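Local coordinates for protein mannosephosphate isomerase, putative (Archaeoglobus fulgidus, PDB 1ZX5) that probably interconverts mannose 6-phosphate and fructose 6-phosphate as a zinc-dependent isomerase of the type 1 phosphomannose isomerase family, at residues A[241-246]-A[291-296]; A[258-263]-A[285-290]. One frame throughout, in Å; residues are numbered along the deposited sequence.

Interaction 1: A[241-246]-A[291-296]. With ACY (acetic acid), chain E.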
loop_
_atom_site.group_PDB
_atom_site.type_symbol
_atom_site.label_atom_id
_atom_site.label_comp_id
_atom_site.label_asym_id
_atom_site.label_seq_id
_atom_site.Cartn_x
_atom_site.Cartn_y
_atom_site.Cartn_z
ATOM N N ALA A 241 11.239 9.840 19.827
ATOM C CA ALA A 241 11.394 8.399 19.733
ATOM C C ALA A 241 12.508 8.074 18.760
ATOM O O ALA A 241 12.615 8.679 17.690
ATOM C CB ALA A 241 10.094 7.732 19.284
ATOM N N GLU A 242 13.334 7.107 19.140
ATOM C CA GLU A 242 14.360 6.595 18.260
ATOM C C GLU A 242 13.793 5.470 17.401
ATOM O O GLU A 242 13.096 4.587 17.895
ATOM C CB GLU A 242 15.562 6.106 19.065
ATOM C CG GLU A 242 16.664 5.537 18.184
ATOM C CD GLU A 242 17.948 5.273 18.927
ATOM O OE1 GLU A 242 17.923 4.630 20.003
ATOM O OE2 GLU A 242 18.995 5.707 18.433
ATOM N N ILE A 243 14.111 5.495 16.117
ATOM C CA ILE A 243 13.611 4.487 15.197
ATOM C C ILE A 243 14.777 3.815 14.477
ATOM O O ILE A 243 15.692 4.491 14.011
ATOM C CB ILE A 243 12.591 5.121 14.198
ATOM C CG1 ILE A 243 11.358 5.623 14.963
ATOM C CG2 ILE A 243 12.194 4.121 13.080
ATOM C CD1 ILE A 243 10.245 6.104 14.075
ATOM N N LYS A 244 14.744 2.483 14.409
ATOM C CA LYS A 244 15.762 1.691 13.700
ATOM C C LYS A 244 15.215 1.227 12.365
ATOM O O LYS A 244 14.092 0.726 12.303
ATOM C CB LYS A 244 16.158 0.441 14.509
ATOM C CG LYS A 244 16.446 0.677 15.969
ATOM C CD LYS A 244 17.760 1.374 16.140
ATOM C CE LYS A 244 18.334 1.135 17.519
ATOM N NZ LYS A 244 19.740 1.643 17.573
ATOM N N THR A 245 16.004 1.367 11.303
ATOM C CA THR A 245 15.605 0.849 9.992
ATOM C C THR A 245 15.685 -0.682 9.912
ATOM O O THR A 245 14.927 -1.307 9.162
ATOM C CB THR A 245 16.461 1.441 8.847
ATOM O OG1 THR A 245 17.842 1.140 9.074
ATOM C CG2 THR A 245 16.271 2.957 8.736
ATOM N N GLY A 246 16.596 -1.274 10.687
ATOM C CA GLY A 246 16.946 -2.690 10.565
ATOM C C GLY A 246 17.929 -2.948 9.428
ATOM O O GLY A 246 18.115 -4.092 9.017
ATOM N N GLY A 291 1.915 12.178 18.059
ATOM C CA GLY A 291 1.669 11.827 16.677
ATOM C C GLY A 291 1.726 10.336 16.436
ATOM O O GLY A 291 2.092 9.555 17.329
ATOM N N LYS A 292 1.346 9.946 15.227
ATOM C CA LYS A 292 1.408 8.557 14.788
ATOM C C LYS A 292 2.096 8.519 13.455
ATOM O O LYS A 292 1.674 9.189 12.507
ATOM C CB LYS A 292 0.010 7.925 14.694
ATOM C CG LYS A 292 -0.698 7.905 16.041
ATOM C CD LYS A 292 -1.977 7.128 15.989
ATOM C CE LYS A 292 -2.845 7.457 17.195
ATOM N NZ LYS A 292 -2.312 6.816 18.416
ATOM N N ILE A 293 3.185 7.767 13.396
ATOM C CA ILE A 293 3.963 7.668 12.174
ATOM C C ILE A 293 3.994 6.184 11.792
ATOM O O ILE A 293 4.171 5.322 12.646
ATOM C CB ILE A 293 5.385 8.328 12.355
ATOM C CG1 ILE A 293 6.108 8.501 11.004
ATOM C CG2 ILE A 293 6.247 7.579 13.409
ATOM C CD1 ILE A 293 7.289 9.482 11.066
ATOM N N VAL A 294 3.778 5.897 10.514
ATOM C CA VAL A 294 3.779 4.534 10.034
ATOM C C VAL A 294 5.159 4.219 9.484
ATOM O O VAL A 294 5.674 4.950 8.626
ATOM C CB VAL A 294 2.706 4.317 8.921
ATOM C CG1 VAL A 294 2.651 2.832 8.500
ATOM C CG2 VAL A 294 1.321 4.822 9.390
ATOM N N ARG A 295 5.762 3.139 9.970
ATOM C CA ARG A 295 7.025 2.669 9.422
ATOM C C ARG A 295 6.769 1.467 8.507
ATOM O O ARG A 295 6.233 0.455 8.942
ATOM C CB ARG A 295 7.992 2.288 10.542
ATOM C CG ARG A 295 9.398 2.027 10.053
ATOM C CD ARG A 295 10.345 1.621 11.179
ATOM N NE ARG A 295 10.053 0.298 11.717
ATOM C CZ ARG A 295 10.689 -0.824 11.391
ATOM N NH1 ARG A 295 10.327 -1.969 11.968
ATOM N NH2 ARG A 295 11.693 -0.817 10.515
ATOM N N ILE A 296 7.163 1.598 7.246
ATOM C CA ILE A 296 7.029 0.541 6.261
ATOM C C ILE A 296 8.434 -0.010 6.029
ATOM O O ILE A 296 9.374 0.743 5.838
ATOM C CB ILE A 296 6.375 1.083 4.937
ATOM C CG1 ILE A 296 5.027 1.746 5.248
ATOM C CG2 ILE A 296 6.241 -0.029 3.874
ATOM C CD1 ILE A 296 4.504 2.707 4.151
HETATM C C ACY E . -2.324 3.017 17.173
HETATM O O ACY E . -3.116 3.953 17.413
HETATM O OXT ACY E . -1.095 3.059 17.410
HETATM C CH3 ACY E . -2.889 1.769 16.584
HETATM O O HOH W 1 13.025 -3.423 9.957
#
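Ile243 and Arg295 meet because each turns a branch anti to its own backbone N: CG2 of Ile243, and CG of Arg295 (chi1 -170°). The arginine chain then runs straight to CD and bends at chi3 (69°), and its methylenes slide past the isoleucine in the opposite direction, Ile243 CG2 lying 3.6 Å from Arg295 CD. On the other branch, Ile243 CD1 comes within 4.3 Å of Ile293 CG2, a looser apolar touch. Beyond the bend, the guanidinium lies with one face under the carbonyl of Lys244 and its edge turned to Thr245 O. Lys244 O is 3.4 Å from Arg295 NH2, but the angle is too poor for a hydrogen bond. Water 1 makes the polar link instead: it lies in the guanidinium plane, accepts from Arg295 NH2 at 3.0 Å and donates to Thr245 O, also at 3.0 Å. A salt bridge from Arg295 NE to Glu233 helps fix the group's rotation, while Thr245 OG1 is held by Thr281, Asp282 and Gly247. An alanine in place of Arg295 would probably leave Glu233 without its charged mate, water 1 without the N-H donor that ties it to this strand, and a gap beside Ile243 CG2. Further along 291-296, Lys292 NZ donates a hydrogen bond to a bound acetic acid molecule, probably from the crystallisation liquor, and pairs with Asp236. The strands run nearly parallel, 16° apart, with axes 10.2 Å from each other, and belong to different antiparallel sheets; such face-to-face packing of two sheets through inward side chains is characteristic of the cupin beta-sandwich.

Interaction 2: A[258-263]-A[285-290]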
loop_
_atom_site.group_PDB
_atom_site.type_symbol
_atom_site.label_atom_id
_atom_site.label_comp_id
_atom_site.label_asym_id
_atom_site.label_seq_id
_atom_site.Cartn_x
_atom_site.Cartn_y
_atom_site.Cartn_z
ATOM N N TYR A 258 2.713 16.436 13.532
ATOM C CA TYR A 258 3.838 17.037 12.837
ATOM C C TYR A 258 5.120 16.471 13.448
ATOM O O TYR A 258 5.217 16.362 14.661
ATOM C CB TYR A 258 3.779 18.555 13.034
ATOM C CG TYR A 258 5.033 19.282 12.588
ATOM C CD1 TYR A 258 5.336 19.402 11.233
ATOM C CD2 TYR A 258 5.916 19.831 13.521
ATOM C CE1 TYR A 258 6.480 20.052 10.807
ATOM C CE2 TYR A 258 7.071 20.495 13.101
ATOM C CZ TYR A 258 7.337 20.605 11.739
ATOM O OH TYR A 258 8.469 21.253 11.297
ATOM N N PHE A 259 6.092 16.123 12.612
ATOM C CA PHE A 259 7.325 15.436 13.057
ATOM C C PHE A 259 8.585 16.173 12.658
ATOM O O PHE A 259 8.713 16.581 11.518
ATOM C CB PHE A 259 7.399 14.010 12.463
ATOM C CG PHE A 259 6.302 13.117 12.939
ATOM C CD1 PHE A 259 6.470 12.340 14.090
ATOM C CD2 PHE A 259 5.082 13.081 12.267
ATOM C CE1 PHE A 259 5.449 11.537 14.559
ATOM C CE2 PHE A 259 4.051 12.275 12.737
ATOM C CZ PHE A 259 4.236 11.506 13.886
ATOM N N ILE A 260 9.520 16.308 13.593
ATOM C CA ILE A 260 10.895 16.706 13.267
ATOM C C ILE A 260 11.738 15.428 13.215
ATOM O O ILE A 260 11.656 14.591 14.110
ATOM C CB ILE A 260 11.451 17.755 14.278
ATOM C CG1 ILE A 260 10.595 19.036 14.199
ATOM C CG2 ILE A 260 12.943 18.054 14.014
ATOM C CD1 ILE A 260 10.807 19.997 15.345
ATOM N N LEU A 261 12.498 15.267 12.134
ATOM C CA LEU A 261 13.277 14.060 11.889
ATOM C C LEU A 261 14.746 14.415 12.030
ATOM O O LEU A 261 15.199 15.421 11.476
ATOM C CB LEU A 261 12.991 13.492 10.480
ATOM C CG LEU A 261 11.537 13.298 9.986
ATOM C CD1 LEU A 261 11.467 12.783 8.532
ATOM C CD2 LEU A 261 10.751 12.380 10.909
ATOM N N ARG A 262 15.490 13.617 12.783
ATOM C CA ARG A 262 16.923 13.881 12.983
ATOM C C ARG A 262 17.713 12.608 12.722
ATOM O O ARG A 262 17.589 11.627 13.457
ATOM C CB ARG A 262 17.211 14.417 14.396
ATOM C CG ARG A 262 16.497 15.725 14.732
ATOM C CD ARG A 262 16.827 16.210 16.149
ATOM N NE ARG A 262 16.273 17.540 16.418
ATOM C CZ ARG A 262 15.042 17.808 16.889
ATOM N NH1 ARG A 262 14.149 16.834 17.164
ATOM N NH2 ARG A 262 14.701 19.081 17.090
ATOM N N GLY A 263 18.501 12.633 11.653
ATOM C CA GLY A 263 19.347 11.521 11.254
ATOM C C GLY A 263 20.714 12.081 10.922
ATOM O O GLY A 263 21.340 12.750 11.743
ATOM N N THR A 285 15.985 9.852 15.008
ATOM C CA THR A 285 14.871 10.174 15.891
ATOM C C THR A 285 13.747 10.909 15.168
ATOM O O THR A 285 13.972 11.602 14.170
ATOM C CB THR A 285 15.310 10.975 17.137
ATOM O OG1 THR A 285 15.796 12.264 16.738
ATOM C CG2 THR A 285 16.377 10.225 17.922
ATOM N N VAL A 286 12.531 10.712 15.673
ATOM C CA VAL A 286 11.358 11.478 15.263
ATOM C C VAL A 286 10.807 12.172 16.513
ATOM O O VAL A 286 10.849 11.612 17.614
ATOM C CB VAL A 286 10.287 10.602 14.548
ATOM C CG1 VAL A 286 10.921 9.873 13.383
ATOM C CG2 VAL A 286 9.676 9.578 15.489
ATOM N N GLU A 287 10.332 13.408 16.352
ATOM C CA GLU A 287 9.828 14.157 17.486
ATOM C C GLU A 287 8.480 14.789 17.187
ATOM O O GLU A 287 8.315 15.500 16.195
ATOM C CB GLU A 287 10.830 15.230 17.925
ATOM C CG GLU A 287 10.454 15.882 19.233
ATOM C CD GLU A 287 11.139 17.218 19.442
ATOM O OE1 GLU A 287 11.793 17.707 18.501
ATOM O OE2 GLU A 287 11.037 17.774 20.557
ATOM N N SER A 288 7.533 14.564 18.091
ATOM C CA SER A 288 6.174 15.050 17.921
ATOM C C SER A 288 5.528 15.264 19.281
ATOM O O SER A 288 5.764 14.493 20.219
ATOM C CB SER A 288 5.368 14.029 17.109
ATOM O OG SER A 288 4.073 14.508 16.821
ATOM N N GLU A 289 4.722 16.317 19.397
ATOM C CA GLU A 289 3.920 16.554 20.615
ATOM C C GLU A 289 3.086 15.301 20.971
ATOM O O GLU A 289 3.097 14.828 22.109
ATOM C CB GLU A 289 2.982 17.734 20.358
ATOM C CG GLU A 289 2.341 18.336 21.593
ATOM C CD GLU A 289 1.512 19.554 21.263
ATOM O OE1 GLU A 289 1.434 20.479 22.099
ATOM O OE2 GLU A 289 0.957 19.599 20.144
ATOM N N ARG A 290 2.353 14.796 19.979
ATOM C CA ARG A 290 1.658 13.514 20.047
ATOM C C ARG A 290 1.287 13.198 18.618
ATOM O O ARG A 290 0.462 13.887 18.018
ATOM C CB ARG A 290 0.395 13.547 20.938
ATOM C CG ARG A 290 -0.235 12.157 21.145
ATOM C CD ARG A 290 -1.688 12.200 21.681
ATOM N NE ARG A 290 -2.548 13.064 20.855
ATOM C CZ ARG A 290 -3.055 12.748 19.660
ATOM N NH1 ARG A 290 -2.825 11.555 19.111
ATOM N NH2 ARG A 290 -3.802 13.635 19.006
HETATM O O HOH W 2 4.294 18.057 16.917
HETATM O O HOH W 3 13.846 14.140 16.200
HETATM O O HOH W 4 12.160 20.347 18.388
#
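Arg262 NH1 donates to Glu287 OE1 at 2.8 Å in a nearly straight salt bridge (166°). The carboxylate oxygen lies close to the guanidinium plane, yet is itself approached from above the carboxylate plane, the two flat groups being turned 53° apart. Water 4 joins Arg262 NH2 to the same OE1, and CG2 of Ile260 covers one guanidinium face near its rim. Water 3 accepts from Arg262 NH1, donates to Ile260 O and lies 2.8 Å from Thr285 OG1. Behind these side chains, paired backbone bonds join Ile260 with Glu287 and Arg262 with Thr285. On the other side of the sheet, Leu261 CD2 packs 3.5 Å from Val286 CG1, the two side chains pointing the same way. Ser288 OG, anti to its backbone N (chi1 -175°), donates to Tyr258 O at 3.1 Å from above the carbonyl plane; it also lies over one face of the Phe259 ring, toward the rim. Farther out, Val237 packs against Phe259, Val286 and Ser288, while Tyr258 OH is bonded to Asp268. The antiparallel pair is thus two-sided: a hydrated ion pair, probably weakened by its waters, lies on one face, and apolar packing on the other.

How the interactions relate
Strand 283-288 ties the two contacts together: it lies between 240-244 and 259-262 in one antiparallel sheet, then leads through a corner into 291-298 of another. Interaction 2 is therefore made within a sheet, by direct backbone bonding, whereas interaction 1 spans two sheets through side chains and a water, with no direct hydrogen bond and much less buried surface. Interaction 1 is mostly buried; interaction 2 is only partly so, its charged face being the more exposed. Their centres are about 10 Å apart, and they join where Phe259 CZ packs 3.7 Å from Ile293 CB, and where Val286 touches Ile243, extending one apolar interior.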